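Local atomic coordinates of tRNA (Adenine(22)-N(1))-methyltransferase (Mycoplasma capricolum subsp. capricolum, PDB entry 6QE6), a protein that probably methylates the N1 atom of adenine 22 in tRNA with S-adenosylmethionine as methyl donor, and is seen here with the cofactor product S-adenosylhomocysteine. Residues G95-N106 and I123-Y134; G43-I51 and A64-A75. All coordinates share one frame; numbering follows the deposited sequence.

Interaction 1 of 2, residues G95-N106 and I123-Y134. With SAH (S-adenosyl-L-homocysteine), chain C.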
# COMPACT_ATOMS: atom_id res chain seq x y z
N GLY A 95 0.27 10.28 10.18
CA GLY A 95 1.19 9.70 9.22
C GLY A 95 2.61 9.64 9.77
O GLY A 95 2.89 9.03 10.81
N LEU A 96 3.54 10.30 9.08
CA LEU A 96 4.96 10.15 9.38
C LEU A 96 5.53 11.31 10.17
O LEU A 96 6.75 11.43 10.27
CB LEU A 96 5.74 9.97 8.08
CG LEU A 96 5.34 8.70 7.34
CD1 LEU A 96 6.24 8.51 6.14
CD2 LEU A 96 5.36 7.48 8.27
N GLU A 97 4.68 12.18 10.71
CA GLU A 97 5.18 13.37 11.41
C GLU A 97 6.04 12.99 12.61
O GLU A 97 6.98 13.71 12.94
CB GLU A 97 4.01 14.25 11.86
CG GLU A 97 3.42 15.10 10.74
CD GLU A 97 2.14 15.83 11.17
OE1 GLU A 97 1.79 15.75 12.36
OE2 GLU A 97 1.47 16.46 10.30
N PHE A 98 5.75 11.84 13.24
CA PHE A 98 6.49 11.41 14.41
C PHE A 98 7.93 11.02 14.09
O PHE A 98 8.79 11.06 14.99
CB PHE A 98 5.78 10.24 15.06
CG PHE A 98 6.01 8.92 14.36
CD1 PHE A 98 5.24 8.56 13.26
CD2 PHE A 98 7.00 8.05 14.80
CE1 PHE A 98 5.46 7.35 12.62
CE2 PHE A 98 7.22 6.85 14.16
CZ PHE A 98 6.45 6.50 13.07
N VAL A 99 8.23 10.61 12.85
CA VAL A 99 9.55 10.07 12.56
C VAL A 99 10.66 11.09 12.76
O VAL A 99 11.80 10.72 13.00
CB VAL A 99 9.58 9.48 11.13
CG1 VAL A 99 10.94 8.87 10.82
CG2 VAL A 99 8.47 8.43 10.97
N LYS A 100 10.35 12.39 12.67
CA LYS A 100 11.34 13.43 12.96
C LYS A 100 11.98 13.24 14.33
O LYS A 100 13.18 13.49 14.49
CB LYS A 100 10.69 14.81 12.87
CG LYS A 100 10.75 15.48 11.52
CD LYS A 100 9.72 16.62 11.41
CE LYS A 100 8.40 16.13 10.78
NZ LYS A 100 8.53 15.65 9.35
N ASN A 101 11.21 12.78 15.32
CA ASN A 101 11.62 12.77 16.72
C ASN A 101 12.89 11.97 16.97
O ASN A 101 13.18 10.99 16.28
CB ASN A 101 10.50 12.21 17.59
CG ASN A 101 9.25 13.02 17.49
OD1 ASN A 101 9.27 14.12 16.95
ND2 ASN A 101 8.14 12.49 18.01
N LYS A 102 13.62 12.37 18.02
CA LYS A 102 14.99 11.90 18.24
C LYS A 102 15.03 10.46 18.75
O LYS A 102 16.03 9.77 18.55
CB LYS A 102 15.71 12.83 19.22
CG LYS A 102 15.40 14.35 19.10
CD LYS A 102 15.26 14.83 17.63
CE LYS A 102 15.26 16.36 17.52
NZ LYS A 102 16.10 16.84 16.37
N GLU A 103 13.97 10.01 19.42
CA GLU A 103 13.90 8.66 19.97
C GLU A 103 13.39 7.62 18.97
O GLU A 103 13.51 6.41 19.24
CB GLU A 103 13.00 8.66 21.22
CG GLU A 103 11.51 8.89 20.93
CD GLU A 103 11.11 10.37 20.90
OE1 GLU A 103 11.94 11.24 21.28
OE2 GLU A 103 9.93 10.66 20.51
N ILE A 104 12.82 8.03 17.84
CA ILE A 104 12.46 7.09 16.79
C ILE A 104 13.73 6.61 16.10
O ILE A 104 14.50 7.43 15.57
CB ILE A 104 11.48 7.72 15.80
CG1 ILE A 104 10.26 8.25 16.54
CG2 ILE A 104 11.04 6.69 14.78
CD1 ILE A 104 9.65 7.25 17.45
N LEU A 105 13.95 5.30 16.10
CA LEU A 105 15.11 4.72 15.44
C LEU A 105 14.88 4.61 13.93
O LEU A 105 13.76 4.75 13.43
CB LEU A 105 15.44 3.33 15.96
CG LEU A 105 15.49 2.94 17.43
CD1 LEU A 105 15.89 1.48 17.48
CD2 LEU A 105 16.47 3.80 18.22
N ASN A 106 15.97 4.34 13.21
CA ASN A 106 15.88 3.96 11.81
C ASN A 106 14.88 2.83 11.63
O ASN A 106 14.89 1.85 12.39
CB ASN A 106 17.24 3.52 11.28
CG ASN A 106 18.15 4.67 11.01
OD1 ASN A 106 17.75 5.83 11.08
ND2 ASN A 106 19.40 4.37 10.68
N ILE A 123 0.52 11.25 3.09
CA ILE A 123 1.41 10.79 4.14
C ILE A 123 2.85 10.70 3.64
O ILE A 123 3.80 11.04 4.36
CB ILE A 123 0.92 9.44 4.69
CG1 ILE A 123 -0.44 9.64 5.38
CG2 ILE A 123 1.98 8.78 5.60
CD1 ILE A 123 -0.99 8.38 6.02
N LEU A 124 3.04 10.27 2.39
CA LEU A 124 4.39 10.12 1.87
C LEU A 124 5.13 11.45 1.69
O LEU A 124 6.36 11.44 1.56
CB LEU A 124 4.37 9.34 0.56
CG LEU A 124 3.98 7.87 0.75
CD1 LEU A 124 3.80 7.16 -0.58
CD2 LEU A 124 5.05 7.20 1.59
N LYS A 125 4.42 12.59 1.72
CA LYS A 125 5.10 13.88 1.68
C LYS A 125 6.12 14.02 2.82
O LYS A 125 7.12 14.74 2.66
CB LYS A 125 4.09 15.03 1.72
CG LYS A 125 3.17 15.11 0.49
CD LYS A 125 3.95 14.88 -0.81
CE LYS A 125 3.21 13.94 -1.79
NZ LYS A 125 1.97 14.56 -2.43
N ASN A 126 5.90 13.36 3.95
CA ASN A 126 6.83 13.38 5.07
C ASN A 126 7.75 12.16 5.09
O ASN A 126 8.18 11.73 6.17
CB ASN A 126 6.09 13.48 6.39
CG ASN A 126 5.60 14.88 6.65
OD1 ASN A 126 6.21 15.84 6.21
ND2 ASN A 126 4.48 15.00 7.35
N ASP A 127 8.06 11.60 3.93
CA ASP A 127 9.07 10.56 3.87
C ASP A 127 10.38 11.09 4.45
O ASP A 127 10.71 12.27 4.31
CB ASP A 127 9.26 10.08 2.42
CG ASP A 127 10.22 8.90 2.29
OD1 ASP A 127 10.29 8.04 3.21
OD2 ASP A 127 10.90 8.82 1.24
N HIS A 128 11.11 10.22 5.13
CA HIS A 128 12.24 10.62 5.94
C HIS A 128 13.37 9.63 5.68
O HIS A 128 13.13 8.48 5.31
CB HIS A 128 11.83 10.66 7.42
CG HIS A 128 12.80 11.37 8.31
ND1 HIS A 128 14.00 10.81 8.72
CD2 HIS A 128 12.74 12.59 8.90
CE1 HIS A 128 14.64 11.66 9.50
NE2 HIS A 128 13.90 12.75 9.63
N GLN A 129 14.60 10.11 5.85
CA GLN A 129 15.76 9.27 5.57
C GLN A 129 15.91 8.13 6.58
O GLN A 129 16.62 7.16 6.30
CB GLN A 129 17.02 10.14 5.53
CG GLN A 129 17.77 10.22 6.86
CD GLN A 129 18.79 9.08 7.01
OE1 GLN A 129 19.32 8.58 6.01
NE2 GLN A 129 19.05 8.66 8.26
N LYS A 130 15.23 8.21 7.73
CA LYS A 130 15.19 7.08 8.66
C LYS A 130 14.49 5.85 8.08
O LYS A 130 14.68 4.75 8.60
CB LYS A 130 14.48 7.48 9.95
CG LYS A 130 15.22 8.50 10.79
CD LYS A 130 14.42 8.85 12.01
CE LYS A 130 15.21 9.70 12.96
NZ LYS A 130 14.48 9.91 14.24
N ILE A 131 13.68 6.01 7.03
CA ILE A 131 12.82 4.94 6.52
C ILE A 131 13.48 4.31 5.30
O ILE A 131 13.86 5.01 4.36
CB ILE A 131 11.43 5.48 6.16
CG1 ILE A 131 10.73 6.03 7.40
CG2 ILE A 131 10.64 4.41 5.45
CD1 ILE A 131 9.82 7.18 7.09
N SER A 132 13.57 2.97 5.30
CA SER A 132 14.21 2.28 4.19
C SER A 132 13.23 1.68 3.18
O SER A 132 13.59 1.57 2.01
CB SER A 132 15.13 1.16 4.71
OG SER A 132 16.39 1.69 5.06
N ASN A 133 12.04 1.25 3.60
CA ASN A 133 11.12 0.54 2.72
C ASN A 133 9.69 0.83 3.13
O ASN A 133 9.40 1.02 4.31
CB ASN A 133 11.29 -0.98 2.75
CG ASN A 133 12.67 -1.43 2.41
OD1 ASN A 133 13.03 -1.56 1.24
ND2 ASN A 133 13.47 -1.69 3.44
N TYR A 134 8.80 0.84 2.15
CA TYR A 134 7.38 0.90 2.40
C TYR A 134 6.76 -0.39 1.92
O TYR A 134 7.13 -0.92 0.86
CB TYR A 134 6.72 2.08 1.68
CG TYR A 134 7.13 3.41 2.25
CD1 TYR A 134 6.44 3.96 3.33
CD2 TYR A 134 8.20 4.12 1.71
CE1 TYR A 134 6.81 5.17 3.86
CE2 TYR A 134 8.57 5.33 2.23
CZ TYR A 134 7.88 5.85 3.30
OH TYR A 134 8.25 7.07 3.82
N SAH C . -4.20 -1.07 9.52
CA SAH C . -5.49 -1.75 9.65
CB SAH C . -6.61 -0.74 9.93
CG SAH C . -6.95 0.26 8.83
SD SAH C . -8.38 1.29 9.25
C SAH C . -5.82 -2.55 8.39
O SAH C . -5.26 -2.31 7.31
OXT SAH C . -6.65 -3.47 8.42
C5' SAH C . -7.47 2.81 8.91
C4' SAH C . -6.80 3.37 10.16
O4' SAH C . -5.92 4.41 9.78
C3' SAH C . -7.79 3.99 11.12
O3' SAH C . -7.58 3.47 12.41
C2' SAH C . -7.48 5.48 11.11
O2' SAH C . -7.64 6.01 12.39
C1' SAH C . -6.03 5.50 10.66
N9 SAH C . -5.66 6.71 9.92
C8 SAH C . -6.42 7.39 9.01
N7 SAH C . -5.68 8.44 8.55
C5 SAH C . -4.48 8.43 9.15
C6 SAH C . -3.38 9.26 9.05
N6 SAH C . -3.39 10.31 8.23
N1 SAH C . -2.27 8.99 9.81
C2 SAH C . -2.25 7.90 10.66
N3 SAH C . -3.35 7.08 10.75
C4 SAH C . -4.45 7.34 10.00
O HOH W 1 3.12 12.02 7.37
O HOH W 2 15.52 12.34 14.71
O HOH W 3 17.18 10.45 16.25
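The two segments advance in the same general sense, from the pair Gly95 and Ile123 at the cofactor to Asn106 and Lys130, whose CA atoms lie 4.5 Å apart. Lys130 carries most of the far half. Straight from CG outward (chi2 to chi4 all near 180°), its chain runs antiparallel to the Val99 side chain, with Lys130 CD 3.7 Å from Val99 CG1. The ammonium thereby reaches into the turn Asn101-Ile104. NZ donates to Val99 O at 3.1 Å, nearly in line with the C=O bond (167°), and to Ile104 O at 2.8 Å, tilted 20° from that carbonyl's plane. A water accepts from NZ and donates to Lys100 O. The lysine's own backbone N bonds His128 ND1 in the ring plane, which fixes the imidazole beside Val99. Nearer the cofactor, Leu96 brings CG to 3.8 Å from Ile123 CG2, while its CD1 approaches Ile131 CD1 and the edge of the Tyr134 ring. Another water links Leu96 N, Ile123 O and Asn126 ND2. At the pocket, Gly95 N donates to SAH N1 at 2.9 Å, and Ile123 CD1 lies 3.8 Å from SAH N6. At the adenine end the Gly95 N-H and apolar contacts of Leu96 and Ile123 thus work together; at the far end one lysine nitrogen, bonded to two main-chain carbonyls, holds the turn Asn101-Ile104 to Val99.

Interaction 2 of 2, residues G43-I51 and A64-A75. With SAH (S-adenosyl-L-homocysteine), chain C.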
# COMPACT_ATOMS: atom_id res chain seq x y z
N GLY A 43 -1.52 3.93 10.79
CA GLY A 43 -2.93 3.56 10.81
C GLY A 43 -3.18 2.19 11.39
O GLY A 43 -3.96 1.40 10.84
N THR A 44 -2.54 1.89 12.52
CA THR A 44 -2.44 0.52 13.01
C THR A 44 -3.74 -0.01 13.58
O THR A 44 -3.87 -1.22 13.75
CB THR A 44 -1.33 0.44 14.07
OG1 THR A 44 -1.02 -0.93 14.33
CG2 THR A 44 -1.78 1.10 15.36
N ASP A 45 -4.70 0.87 13.87
CA ASP A 45 -5.98 0.47 14.44
C ASP A 45 -5.79 -0.30 15.73
O ASP A 45 -5.54 0.30 16.78
CB ASP A 45 -6.79 -0.35 13.44
CG ASP A 45 -8.12 -0.78 14.01
OD1 ASP A 45 -8.78 0.06 14.67
OD2 ASP A 45 -8.48 -1.96 13.83
N HIS A 46 -5.87 -1.64 15.69
CA HIS A 46 -5.75 -2.45 16.90
C HIS A 46 -4.40 -3.16 17.00
O HIS A 46 -4.26 -4.07 17.83
CB HIS A 46 -6.89 -3.46 17.00
CG HIS A 46 -8.20 -2.87 17.44
ND1 HIS A 46 -9.26 -3.64 17.87
CD2 HIS A 46 -8.61 -1.58 17.51
CE1 HIS A 46 -10.27 -2.85 18.17
NE2 HIS A 46 -9.91 -1.59 17.97
N ALA A 47 -3.42 -2.77 16.18
CA ALA A 47 -2.02 -3.18 16.34
C ALA A 47 -1.82 -4.68 16.22
O ALA A 47 -0.79 -5.20 16.66
CB ALA A 47 -1.46 -2.69 17.68
N TYR A 48 -2.78 -5.39 15.61
CA TYR A 48 -2.62 -6.83 15.40
C TYR A 48 -1.48 -7.14 14.43
O TYR A 48 -0.83 -8.18 14.56
CB TYR A 48 -3.94 -7.43 14.90
CG TYR A 48 -5.00 -7.57 15.99
CD1 TYR A 48 -4.72 -8.23 17.18
CD2 TYR A 48 -6.27 -7.03 15.82
CE1 TYR A 48 -5.67 -8.36 18.18
CE2 TYR A 48 -7.24 -7.16 16.81
CZ TYR A 48 -6.93 -7.83 18.00
OH TYR A 48 -7.88 -7.96 19.00
N LEU A 49 -1.20 -6.25 13.46
CA LEU A 49 -0.05 -6.49 12.59
C LEU A 49 1.27 -6.29 13.34
O LEU A 49 2.14 -7.18 13.26
CB LEU A 49 -0.13 -5.62 11.33
CG LEU A 49 1.09 -5.63 10.40
CD1 LEU A 49 1.33 -7.01 9.81
CD2 LEU A 49 0.95 -4.60 9.25
N PRO A 50 1.50 -5.19 14.07
CA PRO A 50 2.72 -5.13 14.91
C PRO A 50 2.85 -6.30 15.87
O PRO A 50 3.94 -6.85 16.02
CB PRO A 50 2.57 -3.79 15.65
CG PRO A 50 1.78 -2.95 14.73
CD PRO A 50 0.81 -3.88 14.04
N ILE A 51 1.75 -6.69 16.53
CA ILE A 51 1.78 -7.81 17.46
C ILE A 51 2.21 -9.09 16.74
O ILE A 51 3.12 -9.79 17.19
CB ILE A 51 0.41 -7.97 18.14
CG1 ILE A 51 0.21 -6.86 19.18
CG2 ILE A 51 0.25 -9.35 18.78
CD1 ILE A 51 -1.24 -6.62 19.52
N ALA A 64 3.49 1.43 16.64
CA ALA A 64 2.09 1.22 16.27
C ALA A 64 1.39 2.57 16.31
O ALA A 64 1.02 3.06 17.39
CB ALA A 64 1.42 0.20 17.19
N CYS A 65 1.20 3.18 15.14
CA CYS A 65 0.85 4.59 15.01
C CYS A 65 -0.57 4.77 14.50
O CYS A 65 -1.03 4.02 13.64
CB CYS A 65 1.80 5.31 14.05
SG CYS A 65 3.52 4.77 14.14
N ASP A 66 -1.23 5.80 15.01
CA ASP A 66 -2.54 6.17 14.53
C ASP A 66 -2.75 7.66 14.72
O ASP A 66 -2.20 8.28 15.64
CB ASP A 66 -3.65 5.36 15.23
CG ASP A 66 -4.90 5.23 14.37
OD1 ASP A 66 -5.48 6.28 14.00
OD2 ASP A 66 -5.29 4.09 14.02
N ILE A 67 -3.55 8.24 13.83
CA ILE A 67 -3.92 9.64 13.97
C ILE A 67 -5.00 9.82 15.04
O ILE A 67 -5.16 10.94 15.55
CB ILE A 67 -4.36 10.16 12.59
CG1 ILE A 67 -4.40 11.69 12.57
CG2 ILE A 67 -5.68 9.53 12.17
CD1 ILE A 67 -4.63 12.25 11.16
N ASN A 68 -5.70 8.76 15.42
CA ASN A 68 -6.82 8.81 16.35
C ASN A 68 -6.43 8.09 17.64
O ASN A 68 -5.99 6.93 17.60
CB ASN A 68 -8.07 8.17 15.73
CG ASN A 68 -9.32 8.30 16.61
OD1 ASN A 68 -9.26 8.83 17.72
ND2 ASN A 68 -10.45 7.79 16.12
N GLN A 69 -6.59 8.77 18.78
CA GLN A 69 -6.24 8.16 20.06
C GLN A 69 -7.17 7.01 20.42
O GLN A 69 -6.75 6.06 21.10
CB GLN A 69 -6.26 9.21 21.17
CG GLN A 69 -5.87 8.69 22.55
CD GLN A 69 -4.45 8.15 22.59
OE1 GLN A 69 -3.50 8.82 22.16
NE2 GLN A 69 -4.30 6.93 23.10
N LYS A 70 -8.42 7.06 19.95
CA LYS A 70 -9.43 6.08 20.37
C LYS A 70 -8.99 4.65 20.09
O LYS A 70 -8.85 3.87 21.06
CB LYS A 70 -10.76 6.46 19.71
CG LYS A 70 -11.90 5.47 19.78
CD LYS A 70 -13.07 6.11 19.06
CE LYS A 70 -14.37 5.37 19.25
NZ LYS A 70 -15.52 6.27 18.89
N PRO A 71 -8.71 4.23 18.84
CA PRO A 71 -8.26 2.85 18.63
C PRO A 71 -6.88 2.59 19.21
O PRO A 71 -6.56 1.44 19.52
CB PRO A 71 -8.26 2.70 17.11
CG PRO A 71 -7.98 4.06 16.62
CD PRO A 71 -8.65 5.01 17.59
N LEU A 72 -6.07 3.63 19.38
CA LEU A 72 -4.76 3.47 20.00
C LEU A 72 -4.88 2.98 21.44
O LEU A 72 -3.99 2.26 21.93
CB LEU A 72 -4.02 4.79 19.94
CG LEU A 72 -2.54 4.78 19.55
CD1 LEU A 72 -2.23 3.75 18.48
CD2 LEU A 72 -2.15 6.17 19.09
N ASN A 73 -5.97 3.32 22.14
CA ASN A 73 -6.19 2.81 23.49
C ASN A 73 -6.42 1.30 23.48
O ASN A 73 -5.95 0.58 24.37
CB ASN A 73 -7.39 3.50 24.13
CG ASN A 73 -7.16 4.97 24.36
OD1 ASN A 73 -6.13 5.37 24.89
ND2 ASN A 73 -8.13 5.79 23.96
N ILE A 74 -7.19 0.81 22.50
CA ILE A 74 -7.38 -0.62 22.33
C ILE A 74 -6.06 -1.29 21.95
O ILE A 74 -5.74 -2.38 22.42
CB ILE A 74 -8.47 -0.87 21.29
CG1 ILE A 74 -9.67 0.03 21.59
CG2 ILE A 74 -8.82 -2.35 21.23
CD1 ILE A 74 -10.70 0.11 20.49
N ALA A 75 -5.28 -0.62 21.09
CA ALA A 75 -3.99 -1.16 20.70
C ALA A 75 -3.08 -1.38 21.90
O ALA A 75 -2.41 -2.41 22.00
CB ALA A 75 -3.32 -0.23 19.69
N SAH C . -4.20 -1.07 9.52
CA SAH C . -5.49 -1.75 9.65
CB SAH C . -6.61 -0.74 9.93
CG SAH C . -6.95 0.26 8.83
SD SAH C . -8.38 1.29 9.25
C SAH C . -5.82 -2.55 8.39
O SAH C . -5.26 -2.31 7.31
OXT SAH C . -6.65 -3.47 8.42
C5' SAH C . -7.47 2.81 8.91
C4' SAH C . -6.80 3.37 10.16
O4' SAH C . -5.92 4.41 9.78
C3' SAH C . -7.79 3.99 11.12
O3' SAH C . -7.58 3.47 12.41
C2' SAH C . -7.48 5.48 11.11
O2' SAH C . -7.64 6.01 12.39
C1' SAH C . -6.03 5.50 10.66
N9 SAH C . -5.66 6.71 9.92
C8 SAH C . -6.42 7.39 9.01
N7 SAH C . -5.68 8.44 8.55
C5 SAH C . -4.48 8.43 9.15
C6 SAH C . -3.38 9.26 9.05
N6 SAH C . -3.39 10.31 8.23
N1 SAH C . -2.27 8.99 9.81
C2 SAH C . -2.25 7.90 10.66
N3 SAH C . -3.35 7.08 10.75
C4 SAH C . -4.45 7.34 10.00
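His46, Thr44 and Asp45 bury the most surface here: Thr44 chiefly meets the strand end, His46 and Asp45 the helix, and Asp45 also Asp66. His46 lies against Ile74: the methyl CG2 sits over the imidazole face, 3.5 Å from the ring centroid and 12° off its normal, a CH-pi contact. Thr44 is held through its backbone, N donating to Cys65 O at 2.8 Å with an N-H...O angle of 165°; the neighbouring Gly43 N adds a weak bond to the same oxygen. With chi1 at -167°, OG1 points to its hydrogen-bond partner Asp41, and CG2 is turned inward onto the Ala64 peptide, 3.6 Å from the Ala64 C atom. Asp45, at a positive phi in the type II' turn Thr44-Ala47, sends its backbone N to the anti lone pair of Asp66 OD2 (3.3 Å). Its own CG is anti to that N, which brings OD1 to 3.6 Å from Pro71 CB, the two side chains crossing at about a right angle. Asp66 OD2 also accepts from SAH O3', while OD1 accepts from SAH O2' at 2.7 Å and from Asn68 N in an Asx turn. Asp66 therefore grips both ribose hydroxyls while two main-chain N-H groups steady its carboxylate, as expected of the acidic residue ending the second strand in a class I methyltransferase. Gly43 O takes a bond from the SAH amino group, atom N (2.8 Å). Beyond the turn, Ala47 CB meets Ala75 CB at 3.7 Å and also packs on Ala64. The contact thus spans a beta-alpha-beta unit: the turn between strand 36-42 and helix 48-55 is wedged against the end of strand 59-66 and helix 69-81, whose Leu72 reaches on to strand 88-92.

How the interactions relate
Along the chain the two contacts follow in series, neither nesting nor crossing. Interaction 2 comes first and closes a loop of 12 intervening residues, 52-63, holding the rest of helix 48-55 and most of strand 59-66. The chain then finishes helix 69-81 and runs through strand 88-92 before interaction 1 opens; its 16 intervening residues include strand 109-115 and much of helix 117-124. Their centres are about 17 Å apart, yet they touch where Phe98 CE1 packs 3.6 Å from Cys65 SG. Both reach the same mixed sheet, and both border SAH: 43-51 and 64-75 at its amino group, ribose and, through Ile67, adenine; 95-106 and 123-134 at the adenine.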